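Local coordinates for protein endoglucanase (PDB 3X17) that probably hydrolyses internal beta-1,4-glucosidic bonds of cellulose as a family 9 endoglucanase carrying an N-terminal Ig-like domain, at residues Y25-L37 against D81-A93. Sequence-based numbering, arbitrary orientation.
Sequences YHPATPKQAVLAL and DTLYRADFTSLTA
Lys31 reaches across to the 88-92 loop and spends its ammonium group on three backbone carbonyls: NZ donates to Thr89 O at 3.0 Å and, within its own loop, to Pro27 O at 2.6 Å and Thr29 O at 2.8 Å. Lysine suits this place because its chain is long and its head can give three bonds; the chain runs extended as far as CE and bends only at the last torsion (chi4 53°), which turns NZ in among the carbonyls. On the way its CB sits over the centre of one face of the Phe88 ring, a CH-pi contact, while an edge of that ring meets the face of Tyr25 in a T-shaped pair, planes at 75°; a flat phenyl ring can serve both neighbours at once. A methionine in place of Lys31 could still lie on Phe88 but would probably leave the three carbonyls without their shared donor and the two loops less firmly tied.

Past Lys31 the two backbones pair as antiparallel strands. Phe88 N donates to Lys31 O at 2.9 Å, then Ala33 and Ala86 exchange a pair of bonds, as do Leu35 and Tyr84, and Leu37 N gives a nearly straight bond to Thr82 O (175°). On the face bearing Gln32, Val34 and Ala36, Arg85 NH1 donates to Gln32 OE1 at 3.3 Å, the oxygen lying in the guanidinium plane. A water donates a hydrogen bond to that same oxygen and accepts one from Arg85 NH2. An amide suits Gln32 because its other end can donate: NE2 bonds to OD2 of Asp467, on helix 456-469 of the catalytic domain. The other face is mostly apolar: Leu35 lies alongside Tyr84, and the Leu37 CD1 methyl meets that ring at its edge, 3.9 Å from CE1. This is an antiparallel strand pair, 32-37 with 82-87, of the Ig-like beta-sandwich that precedes the (alpha/alpha)6 barrel.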
loop_
_atom_site.group_PDB
_atom_site.type_symbol
_atom_site.label_atom_id
_atom_site.label_comp_id
_atom_site.label_asym_id
_atom_site.label_seq_id
_atom_site.Cartn_x
_atom_site.Cartn_y
_atom_site.Cartn_z
ATOM N N TYR A 25 -18.437 -8.163 2.876
ATOM C CA TYR A 25 -18.759 -7.030 3.748
ATOM C C TYR A 25 -18.821 -7.488 5.190
ATOM O O TYR A 25 -19.309 -8.588 5.469
ATOM C CB TYR A 25 -20.108 -6.412 3.353
ATOM C CG TYR A 25 -20.198 -5.983 1.891
ATOM C CD1 TYR A 25 -20.567 -6.895 0.909
ATOM C CD2 TYR A 25 -19.955 -4.668 1.506
ATOM C CE1 TYR A 25 -20.621 -6.538 -0.423
ATOM C CE2 TYR A 25 -20.045 -4.283 0.159
ATOM C CZ TYR A 25 -20.393 -5.228 -0.795
ATOM O OH TYR A 25 -20.459 -4.893 -2.137
ATOM N N HIS A 26 -18.313 -6.660 6.099
ATOM C CA HIS A 26 -18.496 -6.900 7.523
ATOM C C HIS A 26 -19.947 -6.563 7.908
ATOM O O HIS A 26 -20.545 -5.651 7.339
ATOM C CB HIS A 26 -17.519 -6.047 8.333
ATOM C CG HIS A 26 -17.597 -6.280 9.811
ATOM N ND1 HIS A 26 -16.779 -7.173 10.469
ATOM C CD2 HIS A 26 -18.428 -5.771 10.753
ATOM C CE1 HIS A 26 -17.080 -7.182 11.756
ATOM N NE2 HIS A 26 -18.067 -6.328 11.958
ATOM N N PRO A 27 -20.512 -7.285 8.887
ATOM C CA PRO A 27 -21.926 -7.012 9.207
ATOM C C PRO A 27 -22.218 -5.554 9.610
ATOM O O PRO A 27 -23.269 -5.015 9.266
ATOM C CB PRO A 27 -22.228 -7.977 10.348
ATOM C CG PRO A 27 -21.201 -9.103 10.204
ATOM C CD PRO A 27 -20.013 -8.545 9.481
ATOM N N ALA A 28 -21.262 -4.881 10.231
ATOM C CA ALA A 28 -21.548 -3.576 10.809
ATOM C C ALA A 28 -21.447 -2.424 9.815
ATOM O O ALA A 28 -21.670 -1.267 10.169
ATOM C CB ALA A 28 -20.658 -3.312 12.017
ATOM N N THR A 29 -21.023 -2.700 8.591
ATOM C CA THR A 29 -20.633 -1.602 7.735
ATOM C C THR A 29 -21.671 -1.356 6.677
ATOM O O THR A 29 -22.491 -2.235 6.388
ATOM C CB THR A 29 -19.257 -1.851 7.073
ATOM O OG1 THR A 29 -19.410 -2.723 5.941
ATOM C CG2 THR A 29 -18.293 -2.481 8.081
ATOM N N PRO A 30 -21.623 -0.165 6.068
ATOM C CA PRO A 30 -22.382 0.094 4.840
ATOM C C PRO A 30 -22.023 -0.899 3.748
ATOM O O PRO A 30 -20.919 -1.427 3.742
ATOM C CB PRO A 30 -21.968 1.515 4.445
ATOM C CG PRO A 30 -21.311 2.095 5.703
ATOM C CD PRO A 30 -20.717 0.937 6.427
ATOM N N LYS A 31 -22.978 -1.236 2.896
ATOM C CA LYS A 31 -22.774 -2.309 1.915
ATOM C C LYS A 31 -23.310 -1.892 0.553
ATOM O O LYS A 31 -24.527 -1.859 0.345
ATOM C CB LYS A 31 -23.421 -3.619 2.385
ATOM C CG LYS A 31 -23.127 -4.007 3.851
ATOM C CD LYS A 31 -23.841 -5.322 4.229
ATOM C CE LYS A 31 -23.562 -5.736 5.697
ATOM N NZ LYS A 31 -23.862 -4.667 6.719
ATOM N N GLN A 32 -22.419 -1.449 -0.332
ATOM C CA GLN A 32 -22.832 -0.907 -1.632
ATOM C C GLN A 32 -22.916 -1.988 -2.714
ATOM O O GLN A 32 -22.171 -2.969 -2.681
ATOM C CB GLN A 32 -21.883 0.205 -2.076
ATOM C CG GLN A 32 -20.404 -0.233 -2.208
ATOM C CD GLN A 32 -19.501 0.920 -2.648
ATOM O OE1 GLN A 32 -19.844 1.673 -3.569
ATOM N NE2 GLN A 32 -18.329 1.052 -2.003
ATOM N N ALA A 33 -23.834 -1.811 -3.662
ATOM C CA ALA A 33 -23.753 -2.499 -4.946
ATOM C C ALA A 33 -24.049 -1.496 -6.049
ATOM O O ALA A 33 -24.823 -0.547 -5.870
ATOM C CB ALA A 33 -24.747 -3.680 -5.011
ATOM N N VAL A 34 -23.314 -1.606 -7.136
ATOM C CA VAL A 34 -23.329 -0.549 -8.123
ATOM C C VAL A 34 -23.711 -1.208 -9.419
ATOM O O VAL A 34 -23.117 -2.219 -9.804
ATOM C CB VAL A 34 -21.967 0.160 -8.238
ATOM C CG1 VAL A 34 -21.925 1.094 -9.438
ATOM C CG2 VAL A 34 -21.652 0.923 -6.958
ATOM N N LEU A 35 -24.791 -0.702 -10.011
ATOM C CA LEU A 35 -25.246 -1.128 -11.322
ATOM C C LEU A 35 -24.661 -0.179 -12.362
ATOM O O LEU A 35 -24.973 1.002 -12.375
ATOM C CB LEU A 35 -26.780 -1.075 -11.386
ATOM C CG LEU A 35 -27.363 -1.404 -12.775
ATOM C CD1 LEU A 35 -27.159 -2.891 -13.091
ATOM C CD2 LEU A 35 -28.854 -1.041 -12.854
ATOM N N ALA A 36 -23.762 -0.679 -13.195
ATOM C CA ALA A 36 -23.166 0.175 -14.211
ATOM C C ALA A 36 -23.721 -0.223 -15.557
ATOM O O ALA A 36 -23.620 -1.378 -15.945
ATOM C CB ALA A 36 -21.640 0.064 -14.199
ATOM N N LEU A 37 -24.280 0.747 -16.275
ATOM C CA LEU A 37 -24.776 0.513 -17.633
ATOM C C LEU A 37 -23.656 0.499 -18.667
ATOM O O LEU A 37 -22.757 1.347 -18.645
ATOM C CB LEU A 37 -25.812 1.569 -18.022
ATOM C CG LEU A 37 -27.114 1.552 -17.234
ATOM C CD1 LEU A 37 -28.057 2.659 -17.726
ATOM C CD2 LEU A 37 -27.762 0.178 -17.344
ATOM N N ASP A 81 -19.441 6.342 -16.787
ATOM C CA ASP A 81 -20.559 5.392 -16.730
ATOM C C ASP A 81 -21.863 6.007 -16.224
ATOM O O ASP A 81 -21.870 7.021 -15.516
ATOM C CB ASP A 81 -20.232 4.148 -15.897
ATOM C CG ASP A 81 -19.072 3.346 -16.461
ATOM O OD1 ASP A 81 -18.612 3.663 -17.583
ATOM O OD2 ASP A 81 -18.634 2.392 -15.768
ATOM N N THR A 82 -22.963 5.348 -16.563
ATOM C CA THR A 82 -24.222 5.578 -15.901
ATOM C C THR A 82 -24.385 4.564 -14.785
ATOM O O THR A 82 -24.391 3.347 -15.042
ATOM C CB THR A 82 -25.388 5.444 -16.910
ATOM O OG1 THR A 82 -25.267 6.484 -17.882
ATOM C CG2 THR A 82 -26.737 5.597 -16.197
ATOM N N LEU A 83 -24.479 5.065 -13.551
ATOM C CA LEU A 83 -24.612 4.210 -12.370
ATOM C C LEU A 83 -25.980 4.329 -11.693
ATOM O O LEU A 83 -26.517 5.427 -11.520
ATOM C CB LEU A 83 -23.496 4.496 -11.346
ATOM C CG LEU A 83 -22.091 4.646 -11.958
ATOM C CD1 LEU A 83 -21.042 4.940 -10.878
ATOM C CD2 LEU A 83 -21.738 3.351 -12.717
ATOM N N TYR A 84 -26.474 3.194 -11.217
ATOM C CA TYR A 84 -27.436 3.166 -10.132
ATOM C C TYR A 84 -26.778 2.493 -8.942
ATOM O O TYR A 84 -25.831 1.741 -9.112
ATOM C CB TYR A 84 -28.684 2.390 -10.554
ATOM C CG TYR A 84 -29.369 2.978 -11.778
ATOM C CD1 TYR A 84 -28.842 2.794 -13.054
ATOM C CD2 TYR A 84 -30.545 3.717 -11.658
ATOM C CE1 TYR A 84 -29.478 3.325 -14.182
ATOM C CE2 TYR A 84 -31.201 4.228 -12.789
ATOM C CZ TYR A 84 -30.647 4.050 -14.038
ATOM O OH TYR A 84 -31.246 4.616 -15.150
ATOM N N ARG A 85 -27.300 2.726 -7.739
ATOM C CA ARG A 85 -26.720 2.135 -6.542
ATOM C C ARG A 85 -27.723 1.775 -5.471
ATOM O O ARG A 85 -28.788 2.400 -5.352
ATOM C CB ARG A 85 -25.612 3.031 -5.972
ATOM C CG ARG A 85 -26.084 4.292 -5.286
ATOM C CD ARG A 85 -24.930 4.956 -4.537
ATOM N NE ARG A 85 -23.771 5.133 -5.413
ATOM C CZ ARG A 85 -22.614 4.474 -5.298
ATOM N NH1 ARG A 85 -22.399 3.597 -4.298
ATOM N NH2 ARG A 85 -21.665 4.699 -6.200
ATOM N N ALA A 86 -27.401 0.722 -4.725
ATOM C CA ALA A 86 -28.136 0.357 -3.521
ATOM C C ALA A 86 -27.195 0.296 -2.319
ATOM O O ALA A 86 -25.971 0.149 -2.451
ATOM C CB ALA A 86 -28.815 -0.982 -3.694
ATOM N N ASP A 87 -27.793 0.323 -1.143
ATOM C CA ASP A 87 -27.065 0.105 0.092
ATOM C C ASP A 87 -27.836 -0.937 0.878
ATOM O O ASP A 87 -28.930 -0.669 1.354
ATOM C CB ASP A 87 -26.998 1.414 0.869
ATOM C CG ASP A 87 -26.270 1.271 2.193
ATOM O OD1 ASP A 87 -25.961 0.127 2.596
ATOM O OD2 ASP A 87 -25.965 2.317 2.808
ATOM N N PHE A 88 -27.363 -2.175 0.848
ATOM C CA PHE A 88 -28.012 -3.230 1.601
ATOM C C PHE A 88 -27.402 -3.453 2.984
ATOM O O PHE A 88 -27.337 -4.589 3.452
ATOM C CB PHE A 88 -28.045 -4.534 0.794
ATOM C CG PHE A 88 -26.674 -5.047 0.382
ATOM C CD1 PHE A 88 -26.060 -4.568 -0.762
ATOM C CD2 PHE A 88 -26.086 -6.110 1.053
ATOM C CE1 PHE A 88 -24.844 -5.091 -1.194
ATOM C CE2 PHE A 88 -24.874 -6.631 0.646
ATOM C CZ PHE A 88 -24.250 -6.128 -0.486
ATOM N N THR A 89 -26.979 -2.365 3.629
ATOM C CA THR A 89 -26.478 -2.374 5.023
ATOM C C THR A 89 -27.314 -3.209 5.993
ATOM O O THR A 89 -26.764 -3.884 6.877
ATOM C CB THR A 89 -26.391 -0.925 5.597
ATOM O OG1 THR A 89 -25.531 -0.134 4.764
ATOM C CG2 THR A 89 -25.823 -0.927 6.993
ATOM N N SER A 90 -28.639 -3.092 5.863
ATOM C CA SER A 90 -29.626 -3.784 6.729
ATOM C C SER A 90 -29.341 -5.261 6.845
ATOM O O SER A 90 -29.641 -5.865 7.871
ATOM C CB SER A 90 -31.046 -3.656 6.145
ATOM O OG SER A 90 -31.541 -2.345 6.290
ATOM N N LEU A 91 -28.855 -5.848 5.767
ATOM C CA LEU A 91 -28.561 -7.243 5.730
ATOM C C LEU A 91 -27.332 -7.421 6.564
ATOM O O LEU A 91 -26.326 -6.847 6.234
ATOM C CB LEU A 91 -28.291 -7.662 4.294
ATOM C CG LEU A 91 -28.395 -9.141 4.011
ATOM C CD1 LEU A 91 -27.738 -9.540 2.775
ATOM C CD2 LEU A 91 -27.809 -9.824 5.140
ATOM N N THR A 92 -27.419 -8.184 7.655
ATOM C CA THR A 92 -26.273 -8.365 8.547
ATOM C C THR A 92 -26.126 -9.813 8.959
ATOM O O THR A 92 -25.253 -10.137 9.761
ATOM C CB THR A 92 -26.346 -7.509 9.837
ATOM O OG1 THR A 92 -27.325 -8.058 10.719
ATOM C CG2 THR A 92 -26.674 -6.042 9.562
ATOM N N ALA A 93 -26.948 -10.690 8.397
ATOM C CA ALA A 93 -26.810 -12.139 8.663
ATOM C C ALA A 93 -25.607 -12.789 7.962
ATOM O O ALA A 93 -25.480 -12.726 6.734
ATOM C CB ALA A 93 -28.118 -12.904 8.344
HETATM O O HOH W 1 -19.122 3.310 -5.350
#